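SidF, inhibitor of growth family, member 3 (Legionella pneumophila subsp. pneumophila, PDB 4FYE) probably removes a phosphate group from membrane phosphatidylinositol phosphates, as a phosphoinositide phosphatase of Legionella. Local coordinates at residues 285-296 against 502-513. The protein carries 1 engineered substitution. Numbering follows the deposited sequence.
Sequences YKKLAIKAVTLI and YREALFSYFEEY
Three aromatic rings of helix 502-513 each take an aliphatic carbon of helix 285-296 on one face. Leu-288 CD1 lies almost exactly over the middle of the Tyr-509 ring, 3.8 Å from its centroid and 2° off the normal. On Tyr-513 the methyl of Ala-289 sits nearer the rim, its CB 3.7 Å from Tyr-513 CE1. Phe-507 is held from two directions: Leu-295 CD1 covers one face, 3.3 Å from Phe-507 CZ, while Ile-296 CG1 reaches the edge in the ring plane. With CG anti to the backbone N (chi1 -178°), Phe-510 enters as a knob into the hole formed by Ala-289, Ala-292, Val-293 and Ile-296, where Val-293 CG2 meets Phe-510 CE2 at 3.7 Å.

The axes come within 9.0 Å of each other at an angle of 119°, a separation consistent with the small side chains of Ala-289 and Ala-292, which point toward the other helix. At Ala-292 packing is tight, with CB 3.2 Å from Leu-506 CD2. The amino groups of Lys-286 and Lys-291 find partners outside the pair: Lys-286 NZ donates a hydrogen bond to Asp-278 O, and Lys-291 NZ forms a salt bridge with Glu-536.

This apolar helix-helix crossing joins helix 284-311 to helix 482-514, the latter within a predicted coiled coil. Helix 522-583 touches Leu-288 and Tyr-502, helix 373-387 reaches Leu-295, and Arg-213 of helix 212-216 makes a cation-pi contact with Phe-507.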
loop_
_atom_site.group_PDB
_atom_site.type_symbol
_atom_site.label_atom_id
_atom_site.label_comp_id
_atom_site.label_asym_id
_atom_site.label_seq_id
_atom_site.Cartn_x
_atom_site.Cartn_y
_atom_site.Cartn_z
ATOM N N TYR A 285 27.525 8.106 10.684
ATOM C CA TYR A 285 26.633 8.498 11.767
ATOM C C TYR A 285 25.260 8.760 11.183
ATOM O O TYR A 285 24.298 8.067 11.514
ATOM C CB TYR A 285 27.126 9.753 12.505
ATOM C CG TYR A 285 28.414 9.616 13.283
ATOM C CD1 TYR A 285 28.630 8.538 14.138
ATOM C CD2 TYR A 285 29.405 10.605 13.197
ATOM C CE1 TYR A 285 29.819 8.433 14.865
ATOM C CE2 TYR A 285 30.599 10.513 13.923
ATOM C CZ TYR A 285 30.805 9.421 14.749
ATOM O OH TYR A 285 31.975 9.318 15.478
ATOM N N LYS A 286 25.184 9.748 10.301
ATOM C CA LYS A 286 23.943 10.075 9.639
ATOM C C LYS A 286 23.209 8.840 9.117
ATOM O O LYS A 286 21.991 8.797 9.186
ATOM C CB LYS A 286 24.167 11.070 8.519
ATOM C CG LYS A 286 22.921 11.363 7.702
ATOM C CD LYS A 286 22.044 12.421 8.354
ATOM C CE LYS A 286 22.423 13.822 7.899
ATOM N NZ LYS A 286 22.048 14.005 6.474
ATOM N N LYS A 287 23.949 7.840 8.639
ATOM C CA LYS A 287 23.347 6.599 8.137
ATOM C C LYS A 287 22.743 5.797 9.274
ATOM O O LYS A 287 21.651 5.221 9.143
ATOM C CB LYS A 287 24.351 5.734 7.385
ATOM C CG LYS A 287 24.603 6.215 5.987
ATOM C CD LYS A 287 25.490 5.243 5.250
ATOM C CE LYS A 287 25.847 5.811 3.891
ATOM N NZ LYS A 287 27.159 5.281 3.448
ATOM N N LEU A 288 23.438 5.745 10.395
ATOM C CA LEU A 288 22.877 5.002 11.516
ATOM C C LEU A 288 21.637 5.710 12.053
ATOM O O LEU A 288 20.675 5.060 12.432
ATOM C CB LEU A 288 23.909 4.771 12.607
ATOM C CG LEU A 288 24.044 3.380 13.222
ATOM C CD1 LEU A 288 24.381 3.558 14.692
ATOM C CD2 LEU A 288 22.831 2.492 13.053
ATOM N N ALA A 289 21.635 7.033 12.025
ATOM C CA ALA A 289 20.459 7.801 12.365
ATOM C C ALA A 289 19.240 7.374 11.505
ATOM O O ALA A 289 18.110 7.132 12.015
ATOM C CB ALA A 289 20.769 9.270 12.197
ATOM N N ILE A 290 19.508 7.246 10.206
ATOM C CA ILE A 290 18.517 6.869 9.209
ATOM C C ILE A 290 18.011 5.456 9.461
ATOM O O ILE A 290 16.793 5.217 9.395
ATOM C CB ILE A 290 19.054 7.032 7.771
ATOM C CG1 ILE A 290 19.186 8.519 7.458
ATOM C CG2 ILE A 290 18.086 6.393 6.774
ATOM C CD1 ILE A 290 20.147 8.870 6.321
ATOM N N LYS A 291 18.932 4.533 9.751
ATOM C CA LYS A 291 18.552 3.184 10.198
ATOM C C LYS A 291 17.625 3.198 11.415
ATOM O O LYS A 291 16.761 2.340 11.540
ATOM C CB LYS A 291 19.782 2.350 10.523
ATOM C CG LYS A 291 20.010 1.190 9.584
ATOM C CD LYS A 291 21.330 0.455 9.844
ATOM C CE LYS A 291 22.433 0.941 8.910
ATOM N NZ LYS A 291 23.585 0.003 8.866
ATOM N N ALA A 292 17.822 4.161 12.316
ATOM C CA ALA A 292 17.048 4.211 13.556
ATOM C C ALA A 292 15.628 4.681 13.305
ATOM O O ALA A 292 14.678 4.171 13.939
ATOM C CB ALA A 292 17.699 5.115 14.583
ATOM N N VAL A 293 15.508 5.686 12.427
ATOM C CA VAL A 293 14.206 6.231 12.110
ATOM C C VAL A 293 13.391 5.143 11.450
ATOM O O VAL A 293 12.193 5.055 11.649
ATOM C CB VAL A 293 14.328 7.390 11.145
ATOM C CG1 VAL A 293 12.997 7.725 10.530
ATOM C CG2 VAL A 293 14.911 8.576 11.883
ATOM N N THR A 294 14.041 4.283 10.689
ATOM C CA THR A 294 13.247 3.338 10.013
ATOM C C THR A 294 12.700 2.335 10.999
ATOM O O THR A 294 11.548 1.878 10.833
ATOM C CB THR A 294 13.826 2.775 8.659
ATOM O OG1 THR A 294 13.969 1.353 8.689
ATOM C CG2 THR A 294 15.096 3.479 8.145
ATOM N N LEU A 295 13.485 2.046 12.058
ATOM C CA LEU A 295 13.025 1.238 13.173
ATOM C C LEU A 295 11.880 1.957 13.941
ATOM O O LEU A 295 10.816 1.397 14.200
ATOM C CB LEU A 295 14.161 1.018 14.128
ATOM C CG LEU A 295 14.422 -0.268 14.898
ATOM C CD1 LEU A 295 14.639 0.126 16.344
ATOM C CD2 LEU A 295 13.335 -1.304 14.801
ATOM N N ILE A 296 12.092 3.206 14.288
ATOM C CA ILE A 296 11.060 4.031 14.844
ATOM C C ILE A 296 9.728 3.957 14.019
ATOM O O ILE A 296 8.652 3.577 14.560
ATOM C CB ILE A 296 11.627 5.442 15.044
ATOM C CG1 ILE A 296 12.534 5.431 16.297
ATOM C CG2 ILE A 296 10.510 6.459 15.158
ATOM C CD1 ILE A 296 13.432 6.645 16.449
ATOM N N TYR A 502 19.757 -5.089 20.194
ATOM C CA TYR A 502 19.971 -4.168 19.076
ATOM C C TYR A 502 18.928 -3.012 18.973
ATOM O O TYR A 502 19.291 -1.832 18.744
ATOM C CB TYR A 502 20.051 -4.982 17.785
ATOM C CG TYR A 502 20.171 -4.184 16.550
ATOM C CD1 TYR A 502 21.360 -3.489 16.247
ATOM C CD2 TYR A 502 19.119 -4.133 15.635
ATOM C CE1 TYR A 502 21.493 -2.745 15.084
ATOM C CE2 TYR A 502 19.238 -3.400 14.453
ATOM C CZ TYR A 502 20.414 -2.709 14.187
ATOM O OH TYR A 502 20.507 -1.973 13.008
ATOM N N ARG A 503 17.646 -3.336 19.119
ATOM C CA ARG A 503 16.612 -2.301 19.001
ATOM C C ARG A 503 16.810 -1.254 20.080
ATOM O O ARG A 503 16.846 -0.045 19.802
ATOM C CB ARG A 503 15.209 -2.872 19.169
ATOM C CG ARG A 503 14.728 -3.758 18.047
ATOM C CD ARG A 503 13.297 -4.194 18.307
ATOM N NE ARG A 503 13.214 -5.280 19.286
ATOM C CZ ARG A 503 12.830 -5.108 20.541
ATOM N NH1 ARG A 503 12.474 -3.883 20.994
ATOM N NH2 ARG A 503 12.795 -6.163 21.340
ATOM N N GLU A 504 16.935 -1.737 21.319
ATOM C CA GLU A 504 16.979 -0.843 22.473
ATOM C C GLU A 504 18.199 0.065 22.333
ATOM O O GLU A 504 18.120 1.286 22.483
ATOM C CB GLU A 504 16.939 -1.646 23.787
ATOM C CG GLU A 504 15.849 -1.196 24.789
ATOM C CD GLU A 504 14.484 -0.690 24.186
ATOM O OE1 GLU A 504 14.147 0.523 24.337
ATOM O OE2 GLU A 504 13.704 -1.484 23.587
ATOM N N ALA A 505 19.307 -0.536 21.939
ATOM C CA ALA A 505 20.514 0.200 21.749
ATOM C C ALA A 505 20.353 1.300 20.674
ATOM O O ALA A 505 20.733 2.446 20.876
ATOM C CB ALA A 505 21.595 -0.781 21.387
ATOM N N LEU A 506 19.752 0.947 19.546
ATOM C CA LEU A 506 19.554 1.857 18.421
ATOM C C LEU A 506 18.600 3.063 18.655
ATOM O O LEU A 506 18.842 4.169 18.124
ATOM C CB LEU A 506 19.024 1.031 17.268
ATOM C CG LEU A 506 19.619 1.205 15.887
ATOM C CD1 LEU A 506 18.882 0.301 14.893
ATOM C CD2 LEU A 506 19.649 2.674 15.464
ATOM N N PHE A 507 17.504 2.833 19.395
ATOM C CA PHE A 507 16.653 3.935 19.865
ATOM C C PHE A 507 17.508 4.897 20.704
ATOM O O PHE A 507 17.489 6.112 20.468
ATOM C CB PHE A 507 15.467 3.444 20.715
ATOM C CG PHE A 507 14.435 2.659 19.972
ATOM C CD1 PHE A 507 13.823 3.171 18.828
ATOM C CD2 PHE A 507 14.048 1.409 20.439
ATOM C CE1 PHE A 507 12.856 2.445 18.145
ATOM C CE2 PHE A 507 13.074 0.666 19.781
ATOM C CZ PHE A 507 12.467 1.196 18.627
ATOM N N SER A 508 18.273 4.365 21.669
ATOM C CA SER A 508 19.178 5.236 22.446
ATOM C C SER A 508 20.095 6.011 21.507
ATOM O O SER A 508 20.280 7.235 21.671
ATOM C CB SER A 508 19.992 4.475 23.490
ATOM O OG SER A 508 19.149 3.934 24.488
ATOM N N TYR A 509 20.660 5.332 20.507
ATOM C CA TYR A 509 21.561 6.060 19.668
ATOM C C TYR A 509 20.860 7.253 19.018
ATOM O O TYR A 509 21.442 8.324 18.931
ATOM C CB TYR A 509 22.228 5.170 18.634
ATOM C CG TYR A 509 22.953 5.974 17.571
ATOM C CD1 TYR A 509 22.264 6.506 16.485
ATOM C CD2 TYR A 509 24.314 6.218 17.654
ATOM C CE1 TYR A 509 22.902 7.255 15.522
ATOM C CE2 TYR A 509 24.961 6.965 16.672
ATOM C CZ TYR A 509 24.245 7.475 15.607
ATOM O OH TYR A 509 24.861 8.220 14.628
ATOM N N PHE A 510 19.618 7.088 18.558
ATOM C CA PHE A 510 18.936 8.232 17.932
ATOM C C PHE A 510 18.626 9.371 18.913
ATOM O O PHE A 510 18.707 10.533 18.525
ATOM C CB PHE A 510 17.666 7.823 17.153
ATOM C CG PHE A 510 16.973 8.981 16.472
ATOM C CD1 PHE A 510 15.955 9.695 17.112
ATOM C CD2 PHE A 510 17.329 9.367 15.188
ATOM C CE1 PHE A 510 15.297 10.762 16.473
ATOM C CE2 PHE A 510 16.658 10.418 14.534
ATOM C CZ PHE A 510 15.655 11.129 15.191
ATOM N N GLU A 511 18.242 9.019 20.147
ATOM C CA GLU A 511 17.961 9.985 21.254
ATOM C C GLU A 511 19.059 11.035 21.427
ATOM O O GLU A 511 18.744 12.212 21.601
ATOM C CB GLU A 511 17.694 9.271 22.601
ATOM C CG GLU A 511 16.251 8.753 22.776
ATOM C CD GLU A 511 16.067 7.757 23.938
ATOM O OE1 GLU A 511 16.659 7.970 25.028
ATOM O OE2 GLU A 511 15.324 6.750 23.770
ATOM N N GLU A 512 20.325 10.588 21.357
ATOM C CA GLU A 512 21.511 11.461 21.419
ATOM C C GLU A 512 21.768 12.170 20.101
ATOM O O GLU A 512 21.992 13.390 20.081
ATOM C CB GLU A 512 22.787 10.681 21.791
ATOM C CG GLU A 512 23.149 10.637 23.267
ATOM C CD GLU A 512 23.316 12.009 23.923
ATOM O OE1 GLU A 512 24.296 12.745 23.611
ATOM O OE2 GLU A 512 22.466 12.334 24.790
ATOM N N TYR A 513 21.765 11.401 19.006
ATOM C CA TYR A 513 22.050 11.962 17.706
ATOM C C TYR A 513 21.078 13.084 17.419
ATOM O O TYR A 513 21.432 14.097 16.805
ATOM C CB TYR A 513 22.007 10.911 16.599
ATOM C CG TYR A 513 22.344 11.491 15.208
ATOM C CD1 TYR A 513 21.366 12.130 14.443
ATOM C CD2 TYR A 513 23.646 11.417 14.672
ATOM C CE1 TYR A 513 21.651 12.666 13.205
ATOM C CE2 TYR A 513 23.934 11.944 13.419
ATOM C CZ TYR A 513 22.926 12.566 12.698
ATOM O OH TYR A 513 23.150 13.094 11.454
#